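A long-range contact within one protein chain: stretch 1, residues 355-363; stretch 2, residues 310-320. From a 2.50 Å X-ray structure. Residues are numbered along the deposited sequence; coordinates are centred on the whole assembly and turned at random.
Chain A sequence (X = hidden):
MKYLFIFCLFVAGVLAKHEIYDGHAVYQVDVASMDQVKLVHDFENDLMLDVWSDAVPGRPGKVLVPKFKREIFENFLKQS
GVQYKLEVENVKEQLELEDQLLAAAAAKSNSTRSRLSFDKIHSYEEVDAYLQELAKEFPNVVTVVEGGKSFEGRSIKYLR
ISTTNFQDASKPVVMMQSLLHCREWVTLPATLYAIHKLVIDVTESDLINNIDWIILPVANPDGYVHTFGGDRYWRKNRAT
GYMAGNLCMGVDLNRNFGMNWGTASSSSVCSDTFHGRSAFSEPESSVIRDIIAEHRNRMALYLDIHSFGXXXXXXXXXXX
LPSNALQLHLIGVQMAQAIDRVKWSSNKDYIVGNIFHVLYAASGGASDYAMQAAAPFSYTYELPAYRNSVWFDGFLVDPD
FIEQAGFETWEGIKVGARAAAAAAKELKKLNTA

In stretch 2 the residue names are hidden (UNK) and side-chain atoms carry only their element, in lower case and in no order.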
ATOM      1  N   ILE A 355       3.913   4.574 -13.586  1.00 25.58           N
ATOM      2  CA  ILE A 355       2.603   4.446 -13.032  1.00 26.46           C
ATOM      3  C   ILE A 355       1.511   4.589 -14.082  1.00 28.91           C
ATOM      4  O   ILE A 355       0.680   3.697 -14.179  1.00 29.24           O
ATOM      5  CB  ILE A 355       2.318   5.481 -11.907  1.00 29.87           C
ATOM      6  CG1 ILE A 355       3.271   5.242 -10.729  1.00 25.03           C
ATOM      7  CG2 ILE A 355       0.876   5.354 -11.411  1.00 24.59           C
ATOM      8  CD1 ILE A 355       3.207   6.313  -9.641  1.00 31.08           C
ATOM      9  N   PHE A 356       1.576   5.668 -14.869  1.00 29.67           N
ATOM     10  CA  PHE A 356       0.631   5.937 -15.929  1.00 26.24           C
ATOM     11  C   PHE A 356       0.666   4.852 -16.998  1.00 29.63           C
ATOM     12  O   PHE A 356      -0.391   4.514 -17.508  1.00 29.06           O
ATOM     13  CB  PHE A 356       0.932   7.295 -16.573  1.00 30.44           C
ATOM     14  CG  PHE A 356       0.009   7.708 -17.681  1.00 28.88           C
ATOM     15  CD1 PHE A 356      -1.152   8.404 -17.438  1.00 30.08           C
ATOM     16  CD2 PHE A 356       0.333   7.405 -19.002  1.00 32.04           C
ATOM     17  CE1 PHE A 356      -1.994   8.776 -18.477  1.00 34.03           C
ATOM     18  CE2 PHE A 356      -0.497   7.755 -20.056  1.00 23.51           C
ATOM     19  CZ  PHE A 356      -1.668   8.431 -19.778  1.00 34.22           C
ATOM     20  N   HIS A 357       1.849   4.385 -17.362  1.00 31.08           N
ATOM     21  CA  HIS A 357       2.066   3.432 -18.411  1.00 29.12           C
ATOM     22  C   HIS A 357       1.572   2.052 -18.049  1.00 30.09           C
ATOM     23  O   HIS A 357       0.957   1.410 -18.900  1.00 34.43           O
ATOM     24  CB  HIS A 357       3.552   3.343 -18.805  1.00 35.81           C
ATOM     25  CG  HIS A 357       4.087   4.578 -19.470  1.00 42.50           C
ATOM     26  ND1 HIS A 357       3.266   5.460 -20.172  1.00 47.94           N
ATOM     27  CD2 HIS A 357       5.343   5.072 -19.566  1.00 43.05           C
ATOM     28  CE1 HIS A 357       3.992   6.449 -20.652  1.00 45.05           C
ATOM     29  NE2 HIS A 357       5.253   6.237 -20.296  1.00 49.31           N
ATOM     30  N   VAL A 358       1.869   1.600 -16.836  1.00 31.92           N
ATOM     31  CA  VAL A 358       1.465   0.259 -16.391  1.00 28.69           C
ATOM     32  C   VAL A 358       0.012   0.197 -15.969  1.00 32.66           C
ATOM     33  O   VAL A 358      -0.752  -0.677 -16.371  1.00 34.56           O
ATOM     34  CB  VAL A 358       2.365  -0.213 -15.239  1.00 29.67           C
ATOM     35  CG1 VAL A 358       1.973  -1.562 -14.654  1.00 17.52           C
ATOM     36  CG2 VAL A 358       3.820  -0.251 -15.748  1.00 20.30           C
ATOM     37  N   LEU A 359      -0.426   1.088 -15.081  1.00 34.64           N
ATOM     38  CA  LEU A 359      -1.804   1.073 -14.594  1.00 33.61           C
ATOM     39  C   LEU A 359      -2.652   2.102 -15.314  1.00 36.83           C
ATOM     40  O   LEU A 359      -3.131   1.840 -16.429  1.00 39.75           O
ATOM     41  CB  LEU A 359      -1.879   1.292 -13.070  1.00 31.59           C
ATOM     42  CG  LEU A 359      -1.139   0.239 -12.223  1.00 30.36           C
ATOM     43  CD1 LEU A 359      -1.140   0.607 -10.732  1.00 19.36           C
ATOM     44  CD2 LEU A 359      -1.790  -1.112 -12.468  1.00 20.72           C
ATOM     45  N   TYR A 360      -2.924   3.237 -14.683  1.00 36.31           N
ATOM     46  CA  TYR A 360      -3.782   4.272 -15.257  1.00 36.75           C
ATOM     47  C   TYR A 360      -3.440   5.632 -14.637  1.00 39.23           C
ATOM     48  O   TYR A 360      -2.743   5.742 -13.613  1.00 38.04           O
ATOM     49  CB  TYR A 360      -5.260   3.976 -15.004  1.00 37.99           C
ATOM     50  CG  TYR A 360      -6.208   4.603 -16.012  1.00 43.69           C
ATOM     51  CD1 TYR A 360      -6.506   3.979 -17.212  1.00 46.02           C
ATOM     52  CD2 TYR A 360      -6.822   5.829 -15.782  1.00 45.80           C
ATOM     53  CE1 TYR A 360      -7.360   4.540 -18.141  1.00 46.01           C
ATOM     54  CE2 TYR A 360      -7.678   6.409 -16.705  1.00 45.08           C
ATOM     55  CZ  TYR A 360      -7.943   5.757 -17.886  1.00 44.52           C
ATOM     56  OH  TYR A 360      -8.791   6.279 -18.837  1.00 44.35           O
ATOM     57  N   ALA A 361      -3.945   6.703 -15.260  1.00 36.30           N
ATOM     58  CA  ALA A 361      -3.646   8.049 -14.761  1.00 36.75           C
ATOM     59  C   ALA A 361      -4.052   8.194 -13.300  1.00 33.42           C
ATOM     60  O   ALA A 361      -5.141   7.842 -12.905  1.00 37.14           O
ATOM     61  CB  ALA A 361      -4.255   9.105 -15.674  1.00 34.78           C
ATOM     62  N   ALA A 362      -3.164   8.748 -12.502  1.00 32.10           N
ATOM     63  CA  ALA A 362      -3.383   8.953 -11.072  1.00 32.76           C
ATOM     64  C   ALA A 362      -2.605  10.176 -10.598  1.00 33.12           C
ATOM     65  O   ALA A 362      -1.518  10.460 -11.068  1.00 37.78           O
ATOM     66  CB  ALA A 362      -2.944   7.760 -10.231  1.00 23.95           C
ATOM     67  N   SER A 363      -3.139  10.887  -9.632  1.00 35.64           N
ATOM     68  CA  SER A 363      -2.499  12.049  -9.052  1.00 36.77           C
ATOM     69  C   SER A 363      -2.660  12.080  -7.539  1.00 34.55           C
ATOM     70  O   SER A 363      -3.471  11.324  -7.007  1.00 29.96           O
ATOM     71  CB  SER A 363      -3.080  13.348  -9.629  1.00 37.59           C
ATOM     72  OG  SER A 363      -4.492  13.332  -9.392  1.00 44.47           O
ATOM     73  N   UNK A 310       2.080  -7.109  -7.889  1.00 19.98           N
ATOM     74  CA  UNK A 310       3.404  -7.644  -8.158  1.00 21.17           C
ATOM     75  C   UNK A 310       4.135  -6.726  -9.142  1.00 20.90           C
ATOM     76  O   UNK A 310       4.668  -7.103 -10.203  1.00 23.84           O
ATOM     77  o   UNK A 310       2.779  -9.949  -7.739  1.00 30.17           O
ATOM     78  c   UNK A 310       3.397  -9.078  -8.672  1.00 13.93           C
ATOM     79  N   UNK A 311       4.240  -5.465  -8.775  1.00 14.78           N
ATOM     80  CA  UNK A 311       4.885  -4.461  -9.580  1.00 19.47           C
ATOM     81  C   UNK A 311       5.555  -3.384  -8.759  1.00 20.22           C
ATOM     82  O   UNK A 311       5.218  -3.166  -7.601  1.00 21.79           O
ATOM     83  s   UNK A 311       1.240  -3.126 -11.242  1.00 26.05           S
ATOM     84  c   UNK A 311       3.926  -3.739 -10.551  1.00 23.15           C
ATOM     85  c   UNK A 311       2.513  -3.566 -10.060  1.00 29.22           C
ATOM     86  c   UNK A 311       0.577  -4.640 -11.830  1.00 31.39           C
ATOM     87  N   UNK A 312       6.614  -2.806  -9.309  1.00 20.74           N
ATOM     88  CA  UNK A 312       7.296  -1.658  -8.716  1.00 19.47           C
ATOM     89  C   UNK A 312       7.153  -0.473  -9.652  1.00 15.26           C
ATOM     90  O   UNK A 312       7.654  -0.633 -10.761  1.00 17.66           O
ATOM     91  c   UNK A 312       8.967  -3.124  -7.489  1.00 23.19           C
ATOM     92  c   UNK A 312       9.685  -0.856  -8.061  1.00 22.14           C
ATOM     93  c   UNK A 312       8.794  -1.987  -8.516  1.00 25.37           C
ATOM     94  c   UNK A 312      10.339  -3.737  -7.498  1.00 19.18           C
ATOM     95  N   UNK A 313       6.380   0.554  -9.254  1.00 20.92           N
ATOM     96  CA  UNK A 313       6.103   1.693 -10.150  1.00 25.86           C
ATOM     97  C   UNK A 313       6.795   2.968  -9.654  1.00 26.11           C
ATOM     98  O   UNK A 313       7.202   3.074  -8.491  1.00 20.41           O
ATOM     99  c   UNK A 313       3.467  -0.153  -9.490  1.00 36.95           C
ATOM    100  c   UNK A 313       3.688   0.850 -10.620  1.00 30.20           C
ATOM    101  c   UNK A 313       4.598   2.017 -10.215  1.00 25.84           C
ATOM    102  c   UNK A 313       4.219   0.033 -11.799  1.00 24.72           C
ATOM    103  N   UNK A 314       6.892   3.898 -10.564  1.00 24.54           N
ATOM    104  CA  UNK A 314       7.507   5.207 -10.328  1.00 26.67           C
ATOM    105  C   UNK A 314       7.033   6.162 -11.397  1.00 32.02           C
ATOM    106  O   UNK A 314       6.149   5.845 -12.198  1.00 31.58           O
ATOM    107  o   UNK A 314      10.695   3.378 -15.654  1.00 21.73           O
ATOM    108  c   UNK A 314       9.609   5.546 -12.897  1.00 16.99           C
ATOM    109  c   UNK A 314      10.236   2.856 -13.363  1.00 23.63           C
ATOM    110  c   UNK A 314       9.510   4.623 -11.844  1.00 22.47           C
ATOM    111  c   UNK A 314       9.835   3.275 -12.083  1.00 27.43           C
ATOM    112  c   UNK A 314      10.322   3.780 -14.408  1.00 22.57           C
ATOM    113  c   UNK A 314      10.014   5.124 -14.175  1.00 18.10           C
ATOM    114  c   UNK A 314       9.047   5.087 -10.436  1.00 22.73           C
ATOM    115  N   UNK A 315       7.623   7.317 -11.394  1.00 36.53           N
ATOM    116  CA  UNK A 315       7.350   8.314 -12.423  1.00 33.35           C
ATOM    117  C   UNK A 315       6.808   9.541 -11.848  1.00 31.66           C
ATOM    118  O   UNK A 315       7.545  10.266 -11.192  1.00 38.75           O
ATOM    119  N   UNK A 316       5.594   9.620 -12.180  1.00 32.82           N
ATOM    120  CA  UNK A 316       4.642  10.623 -11.813  1.00 29.65           C
ATOM    121  C   UNK A 316       3.347  10.083 -12.464  1.00 27.10           C
ATOM    122  O   UNK A 316       3.270   9.819 -13.645  1.00 25.32           O
ATOM    123  c   UNK A 316       5.096  12.009 -12.311  1.00 24.18           C
ATOM    124  c   UNK A 316       6.143  12.576  -9.996  1.00 24.62           C
ATOM    125  c   UNK A 316       7.155  13.184  -9.213  1.00 22.27           C
ATOM    126  c   UNK A 316       7.246  13.356 -12.018  1.00 27.12           C
ATOM    127  c   UNK A 316       6.192  12.664 -11.417  1.00 25.32           C
ATOM    128  c   UNK A 316       8.202  13.874  -9.843  1.00 29.12           C
ATOM    129  c   UNK A 316       8.245  13.958 -11.236  1.00 28.15           C
ATOM    130  o   UNK A 316       9.185  14.468  -9.106  1.00 27.48           O
ATOM    131  N   UNK A 317       2.317   9.887 -11.694  1.00 22.22           N
ATOM    132  CA  UNK A 317       1.020   9.300 -12.203  1.00 24.34           C
ATOM    133  C   UNK A 317       0.555   9.903 -13.554  1.00 26.62           C
ATOM    134  O   UNK A 317      -0.392   9.376 -14.203  1.00 26.75           O
ATOM    135  N   UNK A 318       0.895  11.065 -14.020  1.00 28.48           N
ATOM    136  CA  UNK A 318       0.359  11.801 -15.151  1.00 29.50           C
ATOM    137  C   UNK A 318       0.975  11.372 -16.474  1.00 28.13           C
ATOM    138  O   UNK A 318       0.524  11.735 -17.560  1.00 35.65           O
ATOM    139  n   UNK A 318       2.256  14.989 -15.036  1.00 35.99           N
ATOM    140  o   UNK A 318       2.856  12.821 -14.733  1.00 36.22           O
ATOM    141  c   UNK A 318       2.009  13.701 -14.913  1.00 29.24           C
ATOM    142  c   UNK A 318       0.564  13.316 -14.998  1.00 28.50           C
ATOM    143  N   UNK A 319       2.010  10.590 -16.448  1.00 26.20           N
ATOM    144  CA  UNK A 319       2.685  10.072 -17.619  1.00 27.73           C
ATOM    145  C   UNK A 319       4.047  10.702 -17.869  1.00 26.58           C
ATOM    146  O   UNK A 319       4.806  10.031 -18.554  1.00 29.95           O
ATOM    147  N   UNK A 320       4.299  11.908 -17.396  1.00 22.90           N
ATOM    148  CA  UNK A 320       5.539  12.605 -17.609  1.00 24.17           C
ATOM    149  C   UNK A 320       6.630  11.937 -16.770  1.00 29.68           C
ATOM    150  O   UNK A 320       6.416  11.638 -15.588  1.00 30.78           O
ATOM    151  c   UNK A 320       6.831  14.705 -17.424  1.00 31.68           C
ATOM    152  c   UNK A 320       4.413  14.850 -17.975  1.00 16.80           C
ATOM    153  c   UNK A 320       5.454  14.090 -17.199  1.00 26.21           C
TER

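Position 310 carries one carbon followed by one oxygen, a short hydroxyl side chain that lies beyond the reach of stretch 1; this is Ser310. Position 311 bears an unbranched chain of two carbons, a sulfur and a terminal carbon, the signature of a thioether. The sulfur lies 3.8 Å from Val358 CG1 and also 3.8 Å from Leu359 CD2, so the chain meets the apolar side chains of Val358 and Leu359; the residue is Met311. At 312 there are four carbons, forked at the first, with one arm two carbons long. This beta-branched pattern, buried but making no contact with stretch 1, as expected where a strand alternates its sides, identifies Ile312.

Position 313 again has four carbons, but the fork comes at the second, and the CB of 313 approaches Ile355 CG1 at 3.5 Å: this is Leu313. Leu313 CD1 lies 3.9 Å from Val358 CB, so a single side chain packs against residues nearly one helical turn apart. Position 314 has one carbon and then a six-carbon ring bearing one oxygen. The CA-to-CB bond points away from stretch 1, and the contact is made by the backbone: Ile355 N donates a hydrogen bond to the backbone O of 314 at 2.9 Å. The ring and its oxygen make this Tyr314.

Position 315 has no side-chain atoms and is therefore Gly315. Its phi/psi of 119/-110 would jam a CB against the carbonyl oxygen of the preceding residue, so the backbone itself calls for glycine. Position 316 repeats the pattern of one carbon and a six-carbon ring with one oxygen, its CA-to-CB bond pointing away from stretch 1; this is Tyr316, which opens a type I turn that runs to position 319.

At 317 the side chain is absent, and stretch 1 leaves no room for one: an ideal CB would fall 1.7 Å from Ala362 O, a clash. The bare CA of 317 instead comes within 3.0 Å of Ala362 O in a CA-H...O contact, while the backbone O of 317 accepts a weak hydrogen bond from Ala362 N at 3.3 Å. This is Gly317. Position 318 has two carbons, the second carrying one oxygen and one nitrogen, a short carboxamide whose CA-to-CB bond points away from stretch 1. The backbone O of 318 sits over one face of the Phe356 ring, 3.7 Å from Phe356 CD1; the residue is Asn318.

Position 319 is also without side-chain atoms, and the CA of 319 lies 3.4 Å from Phe356 CB. With a phi of 108°, a CB would be jammed against the preceding carbonyl oxygen; this is Gly319. Gly319 N closes the turn on Tyr316 O at 3.2 Å. Position 320 has one carbon carrying two more, and its CA-to-CB bond points away from stretch 1: Val320.

The contact thus has two parts. Met311 and Leu313 pack against the apolar side chains of Ile355, Val358 and Leu359, whereas the glycine-rich turn lets backbone approach Phe356 and Ala362 closely. The Ile355–Tyr314 hydrogen bond ties the helical segment at Ile355 to Tyr314, the last residue of the strand.

Stretch 2 310-320: SMILYGYGNGV
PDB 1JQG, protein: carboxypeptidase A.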